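Local coordinates for protein hydrolase, haloacid dehalogenase-like family (Chlorobaculum tepidum, PDB 2HCF) that binds magnesium and is probably a hydrolase of the haloacid dehalogenase (HAD) superfamily, at residues 21-26 against 79-83; 52-56 against 68-72; 96-101 against 217-221. The contacts are given in a common frame with arbitrary orientation. Residue numbers count along the deposited sequence, not the author numbering.

Contact 1. Residues 21-26 against 79-83; sequences MNRRVL and YIALF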
HETATM    1  N   MSE A  21      -5.618   8.047 -14.948  1.00 25.17           N
HETATM    2  CA  MSE A  21      -7.028   7.683 -14.797  1.00 25.80           C
HETATM    3  C   MSE A  21      -7.452   7.377 -13.343  1.00 26.01           C
HETATM    4  O   MSE A  21      -8.596   7.612 -12.971  1.00 25.86           O
HETATM    5  CB  MSE A  21      -7.356   6.491 -15.709  1.00 25.29           C
HETATM    6  CG  MSE A  21      -6.591   5.208 -15.406  1.00 25.04           C
HETATM    7 SE   MSE A  21      -7.396   4.079 -14.022  0.75 21.99          SE
HETATM    8  CE  MSE A  21      -9.008   3.643 -14.855  1.00 23.88           C
ATOM      9  N   ASN A  22      -6.541   6.870 -12.517  1.00 26.02           N
ATOM     10  CA  ASN A  22      -6.877   6.576 -11.118  1.00 25.70           C
ATOM     11  C   ASN A  22      -7.432   7.819 -10.414  1.00 24.86           C
ATOM     12  O   ASN A  22      -8.458   7.762  -9.738  1.00 24.87           O
ATOM     13  CB  ASN A  22      -5.645   6.029 -10.376  1.00 25.12           C
ATOM     14  CG  ASN A  22      -5.996   5.234  -9.095  1.00 27.83           C
ATOM     15  OD1 ASN A  22      -5.114   4.611  -8.490  1.00 30.38           O
ATOM     16  ND2 ASN A  22      -7.254   5.269  -8.675  1.00 27.09           N
ATOM     17  N   ARG A  23      -6.750   8.945 -10.604  1.00 24.56           N
ATOM     18  CA  ARG A  23      -7.156  10.225  -9.992  1.00 24.29           C
ATOM     19  C   ARG A  23      -8.517  10.663 -10.536  1.00 23.56           C
ATOM     20  O   ARG A  23      -9.344  11.200  -9.814  1.00 22.42           O
ATOM     21  CB  ARG A  23      -6.056  11.291 -10.216  1.00 24.65           C
ATOM     22  CG  ARG A  23      -6.511  12.737 -10.174  1.00 25.25           C
ATOM     23  N   ARG A  24      -8.762  10.377 -11.798  1.00 22.28           N
ATOM     24  CA  ARG A  24     -10.007  10.758 -12.426  1.00 23.33           C
ATOM     25  C   ARG A  24     -11.184   9.860 -12.055  1.00 21.37           C
ATOM     26  O   ARG A  24     -12.301  10.329 -11.995  1.00 19.68           O
ATOM     27  CB  ARG A  24      -9.816  10.832 -13.926  1.00 23.36           C
ATOM     28  CG  ARG A  24      -8.756  11.907 -14.299  1.00 26.35           C
ATOM     29  CD  ARG A  24      -8.774  12.264 -15.810  1.00 29.24           C
ATOM     30  NE  ARG A  24      -8.688  11.054 -16.644  1.00 33.43           N
ATOM     31  CZ  ARG A  24      -7.552  10.458 -17.006  1.00 34.81           C
ATOM     32  NH1 ARG A  24      -6.370  10.954 -16.640  1.00 36.99           N
ATOM     33  NH2 ARG A  24      -7.599   9.354 -17.742  1.00 35.38           N
ATOM     34  N   VAL A  25     -10.923   8.574 -11.822  1.00 20.32           N
ATOM     35  CA  VAL A  25     -11.910   7.661 -11.249  1.00 20.63           C
ATOM     36  C   VAL A  25     -12.379   8.151  -9.887  1.00 20.39           C
ATOM     37  O   VAL A  25     -13.569   8.173  -9.600  1.00 19.58           O
ATOM     38  CB  VAL A  25     -11.321   6.223 -11.112  1.00 20.59           C
ATOM     39  CG1 VAL A  25     -12.207   5.333 -10.221  1.00 22.78           C
ATOM     40  CG2 VAL A  25     -11.129   5.593 -12.462  1.00 21.57           C
ATOM     41  N   LEU A  26     -11.448   8.549  -9.030  1.00 20.87           N
ATOM     42  CA  LEU A  26     -11.855   9.085  -7.747  1.00 20.73           C
ATOM     43  C   LEU A  26     -12.676  10.364  -7.903  1.00 19.84           C
ATOM     44  O   LEU A  26     -13.721  10.504  -7.268  1.00 18.53           O
ATOM     45  CB  LEU A  26     -10.664   9.336  -6.817  1.00 21.08           C
ATOM     46  CG  LEU A  26     -11.066   9.797  -5.397  1.00 21.86           C
ATOM     47  CD1 LEU A  26     -11.914   8.792  -4.636  1.00 22.48           C
ATOM     48  CD2 LEU A  26      -9.828  10.116  -4.588  1.00 21.97           C
ATOM     49  N   TYR A  79     -16.280   4.546  -6.018  1.00 19.31           N
ATOM     50  CA  TYR A  79     -14.875   4.586  -6.458  1.00 19.42           C
ATOM     51  C   TYR A  79     -14.378   3.184  -6.872  1.00 19.10           C
ATOM     52  O   TYR A  79     -13.837   2.993  -7.961  1.00 17.35           O
ATOM     53  CB  TYR A  79     -13.988   5.176  -5.340  1.00 20.66           C
ATOM     54  CG  TYR A  79     -12.516   4.897  -5.571  1.00 21.89           C
ATOM     55  CD1 TYR A  79     -11.835   5.519  -6.593  1.00 24.28           C
ATOM     56  CD2 TYR A  79     -11.836   3.968  -4.797  1.00 24.42           C
ATOM     57  CE1 TYR A  79     -10.496   5.243  -6.844  1.00 24.17           C
ATOM     58  CE2 TYR A  79     -10.501   3.685  -5.030  1.00 24.33           C
ATOM     59  CZ  TYR A  79      -9.840   4.324  -6.063  1.00 22.93           C
ATOM     60  OH  TYR A  79      -8.523   4.057  -6.319  1.00 22.36           O
ATOM     61  N   ILE A  80     -14.608   2.202  -6.003  1.00 18.99           N
ATOM     62  CA  ILE A  80     -14.157   0.838  -6.259  1.00 19.22           C
ATOM     63  C   ILE A  80     -14.792   0.286  -7.534  1.00 19.69           C
ATOM     64  O   ILE A  80     -14.100  -0.283  -8.390  1.00 20.37           O
ATOM     65  CB  ILE A  80     -14.469  -0.094  -5.041  1.00 18.89           C
ATOM     66  CG1 ILE A  80     -13.600   0.300  -3.853  1.00 18.68           C
ATOM     67  CG2 ILE A  80     -14.275  -1.545  -5.406  1.00 19.20           C
ATOM     68  CD1 ILE A  80     -14.051  -0.242  -2.514  1.00 18.46           C
ATOM     69  N   ALA A  81     -16.106   0.436  -7.649  1.00 19.77           N
ATOM     70  CA  ALA A  81     -16.833  -0.084  -8.793  1.00 19.30           C
ATOM     71  C   ALA A  81     -16.368   0.587 -10.078  1.00 19.88           C
ATOM     72  O   ALA A  81     -16.133  -0.077 -11.098  1.00 17.94           O
ATOM     73  CB  ALA A  81     -18.323   0.131  -8.604  1.00 20.19           C
ATOM     74  N   LEU A  82     -16.185   1.904 -10.020  1.00 19.90           N
ATOM     75  CA  LEU A  82     -15.728   2.652 -11.204  1.00 21.48           C
ATOM     76  C   LEU A  82     -14.304   2.261 -11.603  1.00 20.52           C
ATOM     77  O   LEU A  82     -14.013   2.124 -12.795  1.00 20.31           O
ATOM     78  CB  LEU A  82     -15.790   4.140 -10.918  1.00 21.13           C
ATOM     79  CG  LEU A  82     -16.208   5.057 -12.049  1.00 24.73           C
ATOM     80  CD1 LEU A  82     -17.435   4.526 -12.809  1.00 25.65           C
ATOM     81  CD2 LEU A  82     -16.470   6.440 -11.437  1.00 24.24           C
ATOM     82  N   PHE A  83     -13.440   2.053 -10.609  1.00 20.59           N
ATOM     83  CA  PHE A  83     -12.069   1.637 -10.867  1.00 20.41           C
ATOM     84  C   PHE A  83     -12.083   0.280 -11.571  1.00 21.58           C
ATOM     85  O   PHE A  83     -11.425   0.102 -12.601  1.00 21.66           O
ATOM     86  CB  PHE A  83     -11.225   1.621  -9.579  1.00 21.14           C
ATOM     87  CG  PHE A  83      -9.771   1.370  -9.842  1.00 19.60           C
ATOM     88  CD1 PHE A  83      -8.991   2.351 -10.432  1.00 20.75           C
ATOM     89  CD2 PHE A  83      -9.222   0.103  -9.644  1.00 20.86           C
ATOM     90  CE1 PHE A  83      -7.649   2.106 -10.736  1.00 22.78           C
ATOM     91  CE2 PHE A  83      -7.883  -0.162  -9.975  1.00 22.44           C
ATOM     92  CZ  PHE A  83      -7.103   0.834 -10.516  1.00 23.11           C
TER
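Val-25 is the apolar centre. Its CA-to-CB bond points toward the other helix, and CG1 drops onto a turn of 79-83, 3.5 Å from Phe-83 N, 3.6 Å from Tyr-79 O and 3.8 Å from Leu-82 CB, so the methyl rests on backbone as much as on side chains. The helix axes approach to 9.4 Å with 137° between their directions, close enough for the valine to reach that far. On one side of it Leu-26 lies against the tyrosine ring, with Leu-26 CD1 3.8 Å from Tyr-79 CD1. On another, selenomethionine Met-21 curls round so that its SE sits 3.8 Å from Phe-83 CE1, a Met-aromatic contact met obliquely, with SE 5.0 Å from the ring centroid. The polar edge is one hydrogen bond: Asn-22 ND2 donates to Tyr-79 OH at 2.9 Å, nearly straight at 164° and near the plane of the ring. Asn-22 OD1 is taken by Lys-127, so the amide is used at both ends. Helices 21-34 and 65-86 belong to the helical cap inserted after the first core strand, and Tyr-79 and Phe-83 also touch Ser-123 on helix 121-129. Asn-22 lies about 5 Å, side chain to side chain, from magnesium ligand Asp-12, placing this helix pair at the seam between cap and core.

Contact 2. Residues 52-56 against 68-72; sequences AIIYE and IADKF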
ATOM      1  N   ALA A  52      -8.381   8.871   3.956  1.00 18.93           N
ATOM      2  CA  ALA A  52      -7.853  10.159   4.367  1.00 18.64           C
ATOM      3  C   ALA A  52      -7.811  11.123   3.155  1.00 18.96           C
ATOM      4  O   ALA A  52      -8.026  12.332   3.296  1.00 19.10           O
ATOM      5  CB  ALA A  52      -6.480   9.973   4.954  1.00 19.91           C
ATOM      6  N   ILE A  53      -7.578  10.579   1.971  1.00 17.82           N
ATOM      7  CA  ILE A  53      -7.589  11.378   0.752  1.00 17.90           C
ATOM      8  C   ILE A  53      -8.997  11.935   0.511  1.00 17.21           C
ATOM      9  O   ILE A  53      -9.133  13.090   0.152  1.00 16.90           O
ATOM     10  CB  ILE A  53      -7.136  10.548  -0.476  1.00 17.69           C
ATOM     11  CG1 ILE A  53      -5.654  10.158  -0.329  1.00 18.67           C
ATOM     12  CG2 ILE A  53      -7.342  11.364  -1.754  1.00 18.72           C
ATOM     13  CD1 ILE A  53      -5.206   9.092  -1.368  1.00 18.93           C
ATOM     14  N   ILE A  54     -10.028  11.113   0.733  1.00 17.71           N
ATOM     15  CA  ILE A  54     -11.422  11.534   0.559  1.00 17.80           C
ATOM     16  C   ILE A  54     -11.734  12.660   1.501  1.00 17.93           C
ATOM     17  O   ILE A  54     -12.284  13.662   1.073  1.00 17.55           O
ATOM     18  CB  ILE A  54     -12.406  10.359   0.717  1.00 18.80           C
ATOM     19  CG1 ILE A  54     -12.194   9.385  -0.448  1.00 17.78           C
ATOM     20  CG2 ILE A  54     -13.860  10.846   0.806  1.00 18.68           C
ATOM     21  CD1 ILE A  54     -12.967   8.052  -0.351  1.00 18.80           C
ATOM     22  N   TYR A  55     -11.358  12.517   2.772  1.00 17.71           N
ATOM     23  CA  TYR A  55     -11.601  13.590   3.751  1.00 18.04           C
ATOM     24  C   TYR A  55     -10.851  14.868   3.400  1.00 18.55           C
ATOM     25  O   TYR A  55     -11.409  15.959   3.535  1.00 18.77           O
ATOM     26  CB  TYR A  55     -11.296  13.143   5.208  1.00 17.91           C
ATOM     27  CG  TYR A  55     -12.431  12.348   5.860  1.00 16.64           C
ATOM     28  CD1 TYR A  55     -13.478  12.985   6.522  1.00 19.10           C
ATOM     29  CD2 TYR A  55     -12.458  10.960   5.801  1.00 16.38           C
ATOM     30  CE1 TYR A  55     -14.517  12.256   7.095  1.00 17.86           C
ATOM     31  CE2 TYR A  55     -13.478  10.224   6.380  1.00 17.84           C
ATOM     32  CZ  TYR A  55     -14.516  10.879   7.012  1.00 19.72           C
ATOM     33  OH  TYR A  55     -15.525  10.119   7.567  1.00 21.12           O
ATOM     34  N   GLU A  56      -9.612  14.745   2.947  1.00 19.67           N
ATOM     35  CA  GLU A  56      -8.790  15.906   2.652  1.00 20.46           C
ATOM     36  C   GLU A  56      -9.351  16.704   1.485  1.00 19.01           C
ATOM     37  O   GLU A  56      -9.652  17.862   1.640  1.00 18.50           O
ATOM     38  CB  GLU A  56      -7.318  15.543   2.418  1.00 20.84           C
ATOM     39  CG  GLU A  56      -6.450  16.803   2.190  1.00 22.36           C
ATOM     40  CD  GLU A  56      -4.943  16.568   2.320  1.00 25.36           C
ATOM     41  OE1 GLU A  56      -4.506  15.438   2.659  1.00 31.52           O
ATOM     42  OE2 GLU A  56      -4.191  17.541   2.086  1.00 30.65           O
ATOM     43  N   ILE A  68     -18.984  14.612   5.233  1.00 19.10           N
ATOM     44  CA  ILE A  68     -18.223  13.665   4.440  1.00 19.35           C
ATOM     45  C   ILE A  68     -18.540  12.242   4.916  1.00 19.45           C
ATOM     46  O   ILE A  68     -18.833  11.373   4.108  1.00 19.51           O
ATOM     47  CB  ILE A  68     -16.721  13.935   4.532  1.00 18.72           C
ATOM     48  CG1 ILE A  68     -16.406  15.324   3.962  1.00 20.15           C
ATOM     49  CG2 ILE A  68     -15.919  12.828   3.769  1.00 18.33           C
ATOM     50  CD1 ILE A  68     -15.126  15.911   4.473  1.00 20.32           C
ATOM     51  N   ALA A  69     -18.486  12.033   6.231  1.00 19.62           N
ATOM     52  CA  ALA A  69     -18.746  10.722   6.853  1.00 20.17           C
ATOM     53  C   ALA A  69     -20.095  10.131   6.478  1.00 20.78           C
ATOM     54  O   ALA A  69     -20.215   8.919   6.250  1.00 21.85           O
ATOM     55  CB  ALA A  69     -18.661  10.846   8.367  1.00 20.35           C
ATOM     56  N   ASP A  70     -21.109  10.984   6.393  1.00 21.06           N
ATOM     57  CA  ASP A  70     -22.457  10.538   6.075  1.00 21.06           C
ATOM     58  C   ASP A  70     -22.575   9.761   4.766  1.00 20.92           C
ATOM     59  O   ASP A  70     -23.425   8.879   4.655  1.00 20.46           O
ATOM     60  CB  ASP A  70     -23.428  11.721   6.020  1.00 21.26           C
ATOM     61  CG  ASP A  70     -24.878  11.271   5.958  1.00 21.71           C
ATOM     62  OD1 ASP A  70     -25.316  10.534   6.858  1.00 22.41           O
ATOM     63  OD2 ASP A  70     -25.591  11.642   5.015  1.00 23.00           O
ATOM     64  N   LYS A  71     -21.783  10.123   3.760  1.00 20.79           N
ATOM     65  CA  LYS A  71     -21.834   9.441   2.469  1.00 20.67           C
ATOM     66  C   LYS A  71     -20.531   8.720   2.123  1.00 20.02           C
ATOM     67  O   LYS A  71     -20.343   8.294   1.003  1.00 18.64           O
ATOM     68  CB  LYS A  71     -22.158  10.427   1.359  1.00 21.30           C
ATOM     69  CG  LYS A  71     -23.495  11.159   1.499  1.00 21.70           C
ATOM     70  CD  LYS A  71     -23.741  11.957   0.208  1.00 22.72           C
ATOM     71  CE  LYS A  71     -25.000  12.788   0.227  1.00 24.87           C
ATOM     72  NZ  LYS A  71     -25.014  13.871  -0.875  1.00 26.29           N
ATOM     73  N   PHE A  72     -19.646   8.580   3.096  1.00 19.66           N
ATOM     74  CA  PHE A  72     -18.318   8.004   2.855  1.00 19.85           C
ATOM     75  C   PHE A  72     -18.405   6.599   2.256  1.00 20.16           C
ATOM     76  O   PHE A  72     -17.775   6.315   1.230  1.00 19.76           O
ATOM     77  CB  PHE A  72     -17.483   7.989   4.149  1.00 19.85           C
ATOM     78  CG  PHE A  72     -16.112   7.420   3.970  1.00 19.63           C
ATOM     79  CD1 PHE A  72     -15.908   6.041   4.034  1.00 20.93           C
ATOM     80  CD2 PHE A  72     -15.030   8.238   3.708  1.00 19.42           C
ATOM     81  CE1 PHE A  72     -14.648   5.483   3.876  1.00 21.09           C
ATOM     82  CE2 PHE A  72     -13.766   7.678   3.528  1.00 20.14           C
ATOM     83  CZ  PHE A  72     -13.589   6.288   3.632  1.00 20.69           C
TER
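Two consecutive helices of the HAD cap, 50-59 and 65-86, turn back on each other through a short loop, and this contact is the inside of that helical hairpin. The short axes pass 10.9 Å apart at 136°, a wide separation filled by large side chains, with no hydrogen bond between the segments. Tyr-55 does most of the work. Its ring leans across to 68-72 and takes Ile-68 CG2 over one face, 3.8 Å from the ring centroid and 20° off the normal, a clear CH-pi contact. The CA-to-CB bond of Ile-68 points toward the opposing helix, and the same CG2 also lies 4.1 Å from Ile-54 CG2, so one methyl serves both neighbours. Phe-72, one turn further along, is the third large contributor. Its ring is near parallel to that of Tyr-55, planes at 22°, but slid so far, with centroids 5.6 Å apart, that the rings barely overlap; they meet at Tyr-55 CE2 and Phe-72 CD2, 3.7 Å apart. Arg-65 adds a cation-pi contact to Tyr-55, and the side chain of Ile-68 lies about 6 Å from that of Glu-64, a residue seen to bind a second magnesium, which this chain does not hold in the model. Toward the buried side Ile-54 CD1 reaches Phe-72 CE2 at 4.0 Å, while at the exposed end Tyr-55 OH stops 3.3 Å from Ala-69 CB.

Contact 3. Residues 96-101 against 217-221; sequences EGVREL and NFAET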
ATOM      1  N   GLU A  96      10.422  -2.613 -11.609  1.00 19.07           N
ATOM      2  CA  GLU A  96      11.546  -3.474 -12.011  1.00 19.05           C
ATOM      3  C   GLU A  96      11.769  -4.587 -10.997  1.00 18.77           C
ATOM      4  O   GLU A  96      11.879  -4.316  -9.807  1.00 19.06           O
ATOM      5  CB  GLU A  96      12.847  -2.658 -12.193  1.00 18.68           C
ATOM      6  CG  GLU A  96      14.021  -3.538 -12.663  1.00 19.04           C
ATOM      7  CD  GLU A  96      15.263  -2.751 -13.071  1.00 20.55           C
ATOM      8  OE1 GLU A  96      15.375  -1.561 -12.716  1.00 21.31           O
ATOM      9  OE2 GLU A  96      16.135  -3.355 -13.740  1.00 23.93           O
ATOM     10  N   GLY A  97      11.773  -5.834 -11.445  1.00 18.28           N
ATOM     11  CA  GLY A  97      12.150  -6.967 -10.573  1.00 18.53           C
ATOM     12  C   GLY A  97      11.080  -7.512  -9.635  1.00 18.79           C
ATOM     13  O   GLY A  97      11.326  -8.449  -8.868  1.00 18.23           O
ATOM     14  N   VAL A  98       9.883  -6.942  -9.704  1.00 18.67           N
ATOM     15  CA  VAL A  98       8.825  -7.254  -8.739  1.00 18.68           C
ATOM     16  C   VAL A  98       8.346  -8.715  -8.818  1.00 19.16           C
ATOM     17  O   VAL A  98       8.254  -9.390  -7.797  1.00 19.27           O
ATOM     18  CB  VAL A  98       7.659  -6.278  -8.915  1.00 18.18           C
ATOM     19  CG1 VAL A  98       6.360  -6.807  -8.250  1.00 18.97           C
ATOM     20  CG2 VAL A  98       8.071  -4.921  -8.400  1.00 20.54           C
ATOM     21  N   ARG A  99       8.061  -9.211 -10.023  1.00 19.23           N
ATOM     22  CA  ARG A  99       7.537 -10.579 -10.134  1.00 19.68           C
ATOM     23  C   ARG A  99       8.592 -11.595  -9.666  1.00 19.84           C
ATOM     24  O   ARG A  99       8.287 -12.530  -8.942  1.00 18.76           O
ATOM     25  CB  ARG A  99       7.038 -10.907 -11.543  1.00 20.16           C
ATOM     26  CG  ARG A  99       6.199 -12.219 -11.577  1.00 19.55           C
ATOM     27  CD  ARG A  99       5.772 -12.680 -12.961  1.00 21.45           C
ATOM     28  NE  ARG A  99       5.170 -11.610 -13.759  1.00 22.58           N
ATOM     29  CZ  ARG A  99       3.883 -11.254 -13.725  1.00 25.73           C
ATOM     30  NH1 ARG A  99       2.995 -11.885 -12.947  1.00 26.96           N
ATOM     31  NH2 ARG A  99       3.475 -10.256 -14.490  1.00 26.64           N
ATOM     32  N   GLU A 100       9.846 -11.354 -10.061  1.00 20.82           N
ATOM     33  CA  GLU A 100      10.986 -12.173  -9.668  1.00 21.16           C
ATOM     34  C   GLU A 100      11.139 -12.213  -8.144  1.00 21.00           C
ATOM     35  O   GLU A 100      11.382 -13.265  -7.575  1.00 20.66           O
ATOM     36  CB  GLU A 100      12.274 -11.634 -10.296  1.00 21.91           C
ATOM     37  CG  GLU A 100      12.318 -11.683 -11.836  1.00 24.64           C
ATOM     38  CD  GLU A 100      11.545 -10.549 -12.543  1.00 28.56           C
ATOM     39  OE1 GLU A 100      10.997  -9.616 -11.886  1.00 28.06           O
ATOM     40  OE2 GLU A 100      11.476 -10.607 -13.792  1.00 33.62           O
ATOM     41  N   LEU A 101      10.947 -11.070  -7.503  1.00 19.74           N
ATOM     42  CA  LEU A 101      11.130 -10.962  -6.065  1.00 20.26           C
ATOM     43  C   LEU A 101      10.009 -11.702  -5.324  1.00 21.12           C
ATOM     44  O   LEU A 101      10.240 -12.396  -4.333  1.00 21.83           O
ATOM     45  CB  LEU A 101      11.141  -9.486  -5.644  1.00 20.49           C
ATOM     46  CG  LEU A 101      11.265  -9.193  -4.144  1.00 19.59           C
ATOM     47  CD1 LEU A 101      12.522  -9.821  -3.552  1.00 20.61           C
ATOM     48  CD2 LEU A 101      11.227  -7.691  -3.856  1.00 20.14           C
ATOM     49  N   ASN A 217      16.034   0.360  -6.515  1.00 19.30           N
ATOM     50  CA  ASN A 217      14.983  -0.428  -7.126  1.00 18.29           C
ATOM     51  C   ASN A 217      15.220  -1.896  -6.758  1.00 19.21           C
ATOM     52  O   ASN A 217      16.168  -2.190  -6.033  1.00 19.63           O
ATOM     53  CB  ASN A 217      15.002  -0.211  -8.642  1.00 18.03           C
ATOM     54  CG  ASN A 217      16.361  -0.509  -9.260  1.00 18.79           C
ATOM     55  OD1 ASN A 217      16.885  -1.604  -9.114  1.00 18.23           O
ATOM     56  ND2 ASN A 217      16.926   0.470  -9.958  1.00 18.92           N
ATOM     57  N   PHE A 218      14.405  -2.813  -7.278  1.00 19.01           N
ATOM     58  CA  PHE A 218      14.529  -4.228  -6.915  1.00 19.40           C
ATOM     59  C   PHE A 218      15.100  -5.073  -8.065  1.00 19.56           C
ATOM     60  O   PHE A 218      14.801  -6.257  -8.164  1.00 18.94           O
ATOM     61  CB  PHE A 218      13.175  -4.816  -6.493  1.00 20.41           C
ATOM     62  CG  PHE A 218      12.554  -4.205  -5.257  1.00 20.96           C
ATOM     63  CD1 PHE A 218      13.312  -3.866  -4.143  1.00 22.60           C
ATOM     64  CD2 PHE A 218      11.169  -4.046  -5.182  1.00 24.01           C
ATOM     65  CE1 PHE A 218      12.699  -3.351  -2.983  1.00 24.05           C
ATOM     66  CE2 PHE A 218      10.556  -3.534  -4.032  1.00 22.27           C
ATOM     67  CZ  PHE A 218      11.336  -3.184  -2.937  1.00 21.64           C
ATOM     68  N   ALA A 219      15.931  -4.476  -8.922  1.00 19.83           N
ATOM     69  CA  ALA A 219      16.580  -5.206 -10.005  1.00 19.96           C
ATOM     70  C   ALA A 219      17.367  -6.437  -9.564  1.00 20.01           C
ATOM     71  O   ALA A 219      17.304  -7.460 -10.240  1.00 20.80           O
ATOM     72  CB  ALA A 219      17.503  -4.280 -10.777  1.00 20.64           C
ATOM     73  N   GLU A 220      18.102  -6.347  -8.455  1.00 19.83           N
ATOM     74  CA  GLU A 220      18.975  -7.465  -8.012  1.00 19.75           C
ATOM     75  C   GLU A 220      18.255  -8.377  -7.019  1.00 19.38           C
ATOM     76  O   GLU A 220      18.379  -8.234  -5.813  1.00 19.68           O
ATOM     77  CB  GLU A 220      20.264  -6.926  -7.406  1.00 20.46           C
ATOM     78  CG  GLU A 220      20.981  -5.864  -8.220  1.00 23.00           C
ATOM     79  CD  GLU A 220      21.420  -6.317  -9.626  1.00 25.88           C
ATOM     80  OE1 GLU A 220      21.674  -7.529  -9.852  1.00 26.51           O
ATOM     81  OE2 GLU A 220      21.537  -5.435 -10.510  1.00 29.66           O
ATOM     82  N   THR A 221      17.496  -9.336  -7.543  1.00 19.75           N
ATOM     83  CA  THR A 221      16.600 -10.149  -6.719  1.00 20.00           C
ATOM     84  C   THR A 221      17.299 -10.773  -5.517  1.00 20.72           C
ATOM     85  O   THR A 221      16.839 -10.636  -4.395  1.00 20.32           O
ATOM     86  CB  THR A 221      15.955 -11.235  -7.585  1.00 20.02           C
ATOM     87  OG1 THR A 221      15.453 -10.604  -8.758  1.00 18.75           O
ATOM     88  CG2 THR A 221      14.818 -11.914  -6.862  1.00 19.51           C
TER
HETATM   89  O   HOH W   1      11.907  -1.966  -8.615  1.00 15.69           O
HETATM   90  O   HOH W   2      13.784  -8.598  -7.953  1.00 16.83           O
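In the Rossmann-like HAD core, the turn after edge strand 213-215 packs on the start of helix 98-106. Asn-217 takes the p rotamer, bringing its OD1 to Ala-219 N at 3.0 Å: an Asx turn that shapes the chain just before the C-terminal helix. Phe-218, in m, offers a ring face to Leu-101, whose t,p conformation sets CD2 4.1 Å from the ring centroid, a CH-pi contact; both residues also touch Val-224. Glu-96 is extended (t,t) and lays its OE2 3.4 Å from Ala-219 CB, whereas Glu-100 starts toward the turn but folds its carboxylate away. Gly-97, at the N-cap, has phi of 81°, and a CB there would clash with Phe-218 O. No direct hydrogen bond crosses; waters do the joining. One links Glu-96 O to Phe-218 N. The other gives hydrogen bonds to Gly-97 O and Phe-218 O, both at 2.6 Å, and accepts one from Thr-221 OG1 at 2.7 Å.

Contacts 1 and 2 belong to the helical cap and share helix 65-86, which packs against helix 21-34 near its C-terminal end and helix 50-59 near its start. Their centres are 15 Å apart and they touch, Leu-26 CD2 lying 4.0 Å from Ile-53 CG2, so the three helices form one bundle. Along the chain both segments of contact 2 fall between those of contact 1. Contact 3 comes later, in the core domain, tying the start of helix 98-106 to the turn that leads into the C-terminal helix 221-229; its centre is 28 Å from contact 1 and 36 Å from contact 2. Asp-10, Asp-12 and Asp-178 hold magnesium in the core, consistent with a HAD active site facing the cap.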